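Local structure of putative sarcosine dimethylglycine methyltransferase (Galdieria sulphuraria, 2O57) at residues A[29-34]-A[262-267]; A[240-245]-A[273-278]. The protein probably transfers methyl groups from S-adenosylmethionine to sarcosine and dimethylglycine. All blocks are in the same frame, centred on the assembly; numbering follows the deposited sequence.

How the contacts relate
Both contacts use helix 262-280. Contact 1 takes its first turns and sets them against helix 27-40, close to the N-terminus. Contact 2 takes residues 273-278, near its other end, and pairs them with helix 235-251. The centres of the two contacts lie about 16 Å apart, and their nearest atoms are about 6 Å apart, so the contacts do not touch. Along the chain the segments alternate: 29-34, 240-245, 262-267, 273-278. One helix therefore meets an N-terminal helix at one end and its near neighbour in sequence at the other. It then leads into strand 284-293, which lies between strands 181-190 and 226-233 in the sheet of the Rossmann-like methyltransferase fold.

Contact 1 (A[29-34]-A[262-267]); sequences DDDSDR and PEFQAN
Phe264 reaches from helix 262-280 to helix 27-40 and lays its ring against the backbone between Asp31 and Ser32. Its CB points toward the other helix. CG stands anti to the backbone N (chi1 163°), which sends the ring toward helix 27-40. Asp31 CB sits over the middle of the ring, with CD1 and CE1 as its nearest ring atoms. That carbon lies 3.5 Å from the ring centroid and only 8° off the normal, so it makes a CH-pi contact over the face. Further out, Phe264 CE1 meets Asp31 CB and Ser32 N, each at 3.6 Å. Phe264 CE2 lies 3.7 Å from Asp31 O. The tip atom CZ of Phe264 comes closest, with Ser32 N at 3.2 Å and Asp31 C at 3.4 Å. Ser32 N approaches the ring obliquely. Ser32 CB adds a looser touch at CZ.

Asp31 offers its methylene to the ring, while its carboxylate faces Arg34. Arg34 NH1 is 3.4 Å from Asp31 OD1, but no N-H points at that oxygen, so the pair is held by charge alone. The hydrogen bond of Arg34 NH1 goes to Phe259 O, just before helix 262-280. This is helix-helix packing through one aromatic residue, joining helix 27-40, near the N-terminus, to helix 262-280 of the methyltransferase fold.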
loop_
_atom_site.group_PDB
_atom_site.type_symbol
_atom_site.label_atom_id
_atom_site.label_comp_id
_atom_site.label_asym_id
_atom_site.label_seq_id
_atom_site.Cartn_x
_atom_site.Cartn_y
_atom_site.Cartn_z
ATOM N N ASP A 29 15.690 -6.623 24.017
ATOM C CA ASP A 29 15.112 -7.397 22.893
ATOM C C ASP A 29 14.558 -8.729 23.416
ATOM O O ASP A 29 13.457 -9.152 23.034
ATOM C CB ASP A 29 16.176 -7.703 21.814
ATOM C CG ASP A 29 16.531 -6.490 20.943
ATOM O OD1 ASP A 29 16.014 -5.376 21.151
ATOM O OD2 ASP A 29 17.349 -6.648 20.025
ATOM N N ASP A 30 15.328 -9.404 24.275
ATOM C CA ASP A 30 14.891 -10.692 24.851
ATOM C C ASP A 30 13.627 -10.547 25.684
ATOM O O ASP A 30 12.736 -11.403 25.618
ATOM C CB ASP A 30 15.966 -11.314 25.763
ATOM C CG ASP A 30 17.182 -11.777 25.011
ATOM O OD1 ASP A 30 17.073 -12.171 23.822
ATOM O OD2 ASP A 30 18.268 -11.778 25.630
ATOM N N ASP A 31 13.562 -9.512 26.522
ATOM C CA ASP A 31 12.389 -9.354 27.391
ATOM C C ASP A 31 11.159 -8.860 26.620
ATOM O O ASP A 31 10.028 -9.212 26.961
ATOM C CB ASP A 31 12.700 -8.480 28.603
ATOM C CG ASP A 31 13.569 -9.238 29.655
ATOM O OD1 ASP A 31 13.703 -10.472 29.535
ATOM O OD2 ASP A 31 14.148 -8.605 30.540
ATOM N N SER A 32 11.387 -8.046 25.586
ATOM C CA SER A 32 10.329 -7.710 24.649
ATOM C C SER A 32 9.767 -8.991 24.046
ATOM O O SER A 32 8.544 -9.189 24.057
ATOM C CB SER A 32 10.829 -6.732 23.578
ATOM O OG SER A 32 9.800 -6.437 22.663
ATOM N N ASP A 33 10.635 -9.887 23.574
ATOM C CA ASP A 33 10.160 -11.175 23.084
ATOM C C ASP A 33 9.407 -12.030 24.127
ATOM O O ASP A 33 8.409 -12.671 23.787
ATOM C CB ASP A 33 11.252 -12.004 22.399
ATOM C CG ASP A 33 10.657 -13.127 21.563
ATOM O OD1 ASP A 33 9.836 -12.847 20.625
ATOM O OD2 ASP A 33 11.012 -14.290 21.824
ATOM N N ARG A 34 9.862 -12.027 25.386
ATOM C CA ARG A 34 9.139 -12.704 26.462
ATOM C C ARG A 34 7.694 -12.168 26.583
ATOM O O ARG A 34 6.754 -12.955 26.823
ATOM C CB ARG A 34 9.842 -12.528 27.810
ATOM C CG ARG A 34 11.193 -13.279 27.925
ATOM C CD ARG A 34 11.762 -13.079 29.325
ATOM N NE ARG A 34 12.992 -13.847 29.556
ATOM C CZ ARG A 34 13.666 -13.821 30.704
ATOM N NH1 ARG A 34 13.252 -13.050 31.728
ATOM N NH2 ARG A 34 14.741 -14.557 30.838
ATOM N N PRO A 262 9.764 -4.594 36.227
ATOM C CA PRO A 262 9.247 -3.220 36.215
ATOM C C PRO A 262 10.117 -2.227 35.442
ATOM O O PRO A 262 9.570 -1.408 34.692
ATOM C CB PRO A 262 9.119 -2.861 37.712
ATOM C CG PRO A 262 8.856 -4.174 38.355
ATOM C CD PRO A 262 9.723 -5.162 37.583
ATOM N N GLU A 263 11.434 -2.288 35.591
ATOM C CA GLU A 263 12.303 -1.359 34.872
ATOM C C GLU A 263 12.269 -1.623 33.362
ATOM O O GLU A 263 12.255 -0.669 32.535
ATOM C CB GLU A 263 13.740 -1.414 35.381
ATOM C CG GLU A 263 13.916 -0.704 36.730
ATOM C CD GLU A 263 15.313 -0.795 37.276
ATOM O OE1 GLU A 263 16.281 -0.741 36.489
ATOM O OE2 GLU A 263 15.433 -0.868 38.522
ATOM N N PHE A 264 12.238 -2.890 32.996
ATOM C CA PHE A 264 12.107 -3.222 31.590
ATOM C C PHE A 264 10.801 -2.639 31.019
ATOM O O PHE A 264 10.788 -2.094 29.901
ATOM C CB PHE A 264 12.154 -4.727 31.341
ATOM C CG PHE A 264 11.610 -5.087 29.985
ATOM C CD1 PHE A 264 12.371 -4.859 28.846
ATOM C CD2 PHE A 264 10.320 -5.570 29.848
ATOM C CE1 PHE A 264 11.872 -5.137 27.582
ATOM C CE2 PHE A 264 9.810 -5.853 28.591
ATOM C CZ PHE A 264 10.575 -5.624 27.449
ATOM N N GLN A 265 9.712 -2.790 31.767
ATOM C CA GLN A 265 8.387 -2.366 31.297
ATOM C C GLN A 265 8.372 -0.875 31.050
ATOM O O GLN A 265 7.858 -0.406 30.034
ATOM C CB GLN A 265 7.289 -2.730 32.296
ATOM C CG GLN A 265 7.018 -4.224 32.357
ATOM C CD GLN A 265 5.910 -4.573 33.327
ATOM O OE1 GLN A 265 4.871 -3.905 33.361
ATOM N NE2 GLN A 265 6.126 -5.617 34.139
ATOM N N ALA A 266 8.966 -0.129 31.974
ATOM C CA ALA A 266 9.020 1.321 31.856
ATOM C C ALA A 266 9.800 1.709 30.594
ATOM O O ALA A 266 9.319 2.543 29.842
ATOM C CB ALA A 266 9.586 1.966 33.143
ATOM N N ASN A 267 10.945 1.057 30.324
ATOM C CA ASN A 267 11.761 1.296 29.119
ATOM C C ASN A 267 11.022 0.928 27.832
ATOM O O ASN A 267 11.111 1.661 26.832
ATOM C CB ASN A 267 13.076 0.480 29.118
ATOM C CG ASN A 267 14.079 0.947 30.185
ATOM O OD1 ASN A 267 14.097 2.111 30.558
ATOM N ND2 ASN A 267 14.934 0.028 30.656
#

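Contact 2 (A[240-245]-A[273-278]); sequences HHYSKV and EHWIEG
This is an antiparallel helix-helix contact built on an aromatic stack, between helix 235-251 and the later part of helix 262-280. These helices come between strands 226-233 and 284-293 in the chain. The short axes approach to 8.7 Å and run at 149° to each other. Tyr242 and Trp275 lie side by side and point the same way. The tyrosine ring and the five-membered ring of the indole form an offset stack, with centroids 4.5 Å apart and planes tilted by 23°. Tyr242 CE2 sits above the indole toward its rim. The closest touch is nearer the backbones, where Tyr242 CD2 meets Trp275 CB at 3.5 Å. His241 CD2 lies over the rim of the opposite face of the tyrosine ring.

Ile276 packs beside the stack. Its CG1 lies anti to the carbonyl carbon (chi1 -66°), and the chain extends on toward helix 235-251. Ile276 CG1 packs on Tyr242 CB at 3.8 Å. Ile276 CD1 reaches Ser243 N at 3.6 Å. CG1 and CD1 also both rest on Ser243 OG, which is hydrogen-bonded to Val239 O one turn back in its own helix. With an alanine in place of Tyr242, the Trp275 indole would probably lose the stacking partner on one face, and a gap would open between the helices.

Leu238 and Ile202 also pack on Trp275. No hydrogen bond crosses between the two segments. Their hold on each other is van der Waals and aromatic, and it depends on how well the surfaces fit.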
loop_
_atom_site.group_PDB
_atom_site.type_symbol
_atom_site.label_atom_id
_atom_site.label_comp_id
_atom_site.label_asym_id
_atom_site.label_seq_id
_atom_site.Cartn_x
_atom_site.Cartn_y
_atom_site.Cartn_z
ATOM N N HIS A 240 -1.598 2.984 15.385
ATOM C CA HIS A 240 -2.576 2.106 16.023
ATOM C C HIS A 240 -1.872 0.928 16.679
ATOM O O HIS A 240 -2.226 0.548 17.793
ATOM C CB HIS A 240 -3.554 1.543 15.011
ATOM C CG HIS A 240 -4.441 2.580 14.402
ATOM N ND1 HIS A 240 -4.893 2.501 13.103
ATOM C CD2 HIS A 240 -4.959 3.720 14.917
ATOM C CE1 HIS A 240 -5.659 3.548 12.842
ATOM N NE2 HIS A 240 -5.704 4.309 13.919
ATOM N N HIS A 241 -0.935 0.332 15.952
ATOM C CA HIS A 241 -0.299 -0.903 16.410
ATOM C C HIS A 241 0.483 -0.676 17.701
ATOM O O HIS A 241 0.313 -1.420 18.660
ATOM C CB HIS A 241 0.666 -1.424 15.367
ATOM C CG HIS A 241 1.254 -2.749 15.723
ATOM N ND1 HIS A 241 0.495 -3.904 15.807
ATOM C CD2 HIS A 241 2.522 -3.090 16.054
ATOM C CE1 HIS A 241 1.291 -4.912 16.128
ATOM N NE2 HIS A 241 2.525 -4.443 16.281
ATOM N N TYR A 242 1.329 0.351 17.715
ATOM C CA TYR A 242 2.110 0.618 18.907
ATOM C C TYR A 242 1.282 1.126 20.089
ATOM O O TYR A 242 1.578 0.745 21.224
ATOM C CB TYR A 242 3.316 1.482 18.578
ATOM C CG TYR A 242 4.322 0.681 17.791
ATOM C CD1 TYR A 242 4.792 -0.554 18.284
ATOM C CD2 TYR A 242 4.770 1.105 16.556
ATOM C CE1 TYR A 242 5.706 -1.322 17.560
ATOM C CE2 TYR A 242 5.703 0.328 15.818
ATOM C CZ TYR A 242 6.153 -0.851 16.322
ATOM O OH TYR A 242 7.065 -1.584 15.606
ATOM N N SER A 243 0.197 1.871 19.805
ATOM C CA SER A 243 -0.783 2.237 20.849
ATOM C C SER A 243 -1.455 0.983 21.464
ATOM O O SER A 243 -1.583 0.863 22.705
ATOM C CB SER A 243 -1.873 3.179 20.264
ATOM O OG SER A 243 -1.276 4.389 19.833
ATOM N N LYS A 244 -1.891 0.044 20.610
ATOM C CA LYS A 244 -2.495 -1.198 21.116
ATOM C C LYS A 244 -1.484 -2.071 21.885
ATOM O O LYS A 244 -1.817 -2.661 22.928
ATOM C CB LYS A 244 -3.075 -2.018 19.960
ATOM C CG LYS A 244 -4.208 -1.296 19.173
ATOM C CD LYS A 244 -5.492 -1.298 19.921
ATOM C CE LYS A 244 -6.063 -2.692 19.987
ATOM N NZ LYS A 244 -7.342 -2.726 20.711
ATOM N N VAL A 245 -0.261 -2.166 21.381
ATOM C CA VAL A 245 0.756 -2.931 22.110
ATOM C C VAL A 245 1.033 -2.298 23.488
ATOM O O VAL A 245 1.153 -3.032 24.518
ATOM C CB VAL A 245 2.054 -3.080 21.296
ATOM C CG1 VAL A 245 3.124 -3.735 22.180
ATOM C CG2 VAL A 245 1.811 -3.949 20.036
ATOM N N GLU A 273 5.975 4.769 23.164
ATOM C CA GLU A 273 5.520 6.157 23.078
ATOM C C GLU A 273 6.252 6.928 21.965
ATOM O O GLU A 273 5.655 7.776 21.297
ATOM C CB GLU A 273 5.712 6.858 24.423
ATOM C CG GLU A 273 4.677 6.439 25.466
ATOM C CD GLU A 273 5.089 6.786 26.904
ATOM O OE1 GLU A 273 6.183 7.364 27.113
ATOM O OE2 GLU A 273 4.331 6.445 27.839
ATOM N N HIS A 274 7.545 6.637 21.783
ATOM C CA HIS A 274 8.356 7.302 20.745
ATOM C C HIS A 274 7.860 6.943 19.349
ATOM O O HIS A 274 7.813 7.806 18.473
ATOM C CB HIS A 274 9.842 6.937 20.853
ATOM C CG HIS A 274 10.562 7.632 21.962
ATOM N ND1 HIS A 274 10.348 8.961 22.275
ATOM C CD2 HIS A 274 11.522 7.194 22.817
ATOM C CE1 HIS A 274 11.111 9.293 23.304
ATOM N NE2 HIS A 274 11.836 8.241 23.647
ATOM N N TRP A 275 7.517 5.673 19.121
ATOM C CA TRP A 275 6.974 5.275 17.834
ATOM C C TRP A 275 5.647 5.972 17.586
ATOM O O TRP A 275 5.414 6.463 16.504
ATOM C CB TRP A 275 6.755 3.756 17.737
ATOM C CG TRP A 275 8.027 3.000 17.462
ATOM C CD1 TRP A 275 8.698 2.205 18.335
ATOM C CD2 TRP A 275 8.759 2.957 16.227
ATOM N NE1 TRP A 275 9.803 1.657 17.726
ATOM C CE2 TRP A 275 9.882 2.119 16.440
ATOM C CE3 TRP A 275 8.581 3.550 14.965
ATOM C CZ2 TRP A 275 10.825 1.854 15.441
ATOM C CZ3 TRP A 275 9.534 3.290 13.954
ATOM C CH2 TRP A 275 10.630 2.436 14.206
ATOM N N ILE A 276 4.782 5.984 18.597
ATOM C CA ILE A 276 3.435 6.586 18.472
ATOM C C ILE A 276 3.582 8.085 18.162
ATOM O O ILE A 276 2.989 8.593 17.190
ATOM C CB ILE A 276 2.606 6.370 19.784
ATOM C CG1 ILE A 276 2.301 4.875 20.006
ATOM C CG2 ILE A 276 1.294 7.219 19.776
ATOM C CD1 ILE A 276 1.927 4.525 21.484
ATOM N N GLU A 277 4.360 8.780 18.988
ATOM C CA GLU A 277 4.598 10.213 18.821
ATOM C C GLU A 277 5.175 10.522 17.443
ATOM O O GLU A 277 4.692 11.418 16.799
ATOM C CB GLU A 277 5.516 10.769 19.935
ATOM C CG GLU A 277 4.804 10.897 21.272
ATOM C CD GLU A 277 5.744 10.951 22.517
ATOM O OE1 GLU A 277 6.999 11.072 22.361
ATOM O OE2 GLU A 277 5.198 10.849 23.658
ATOM N N GLY A 278 6.185 9.762 16.993
ATOM C CA GLY A 278 6.795 9.953 15.673
ATOM C C GLY A 278 5.811 9.736 14.515
ATOM O O GLY A 278 5.852 10.452 13.516
#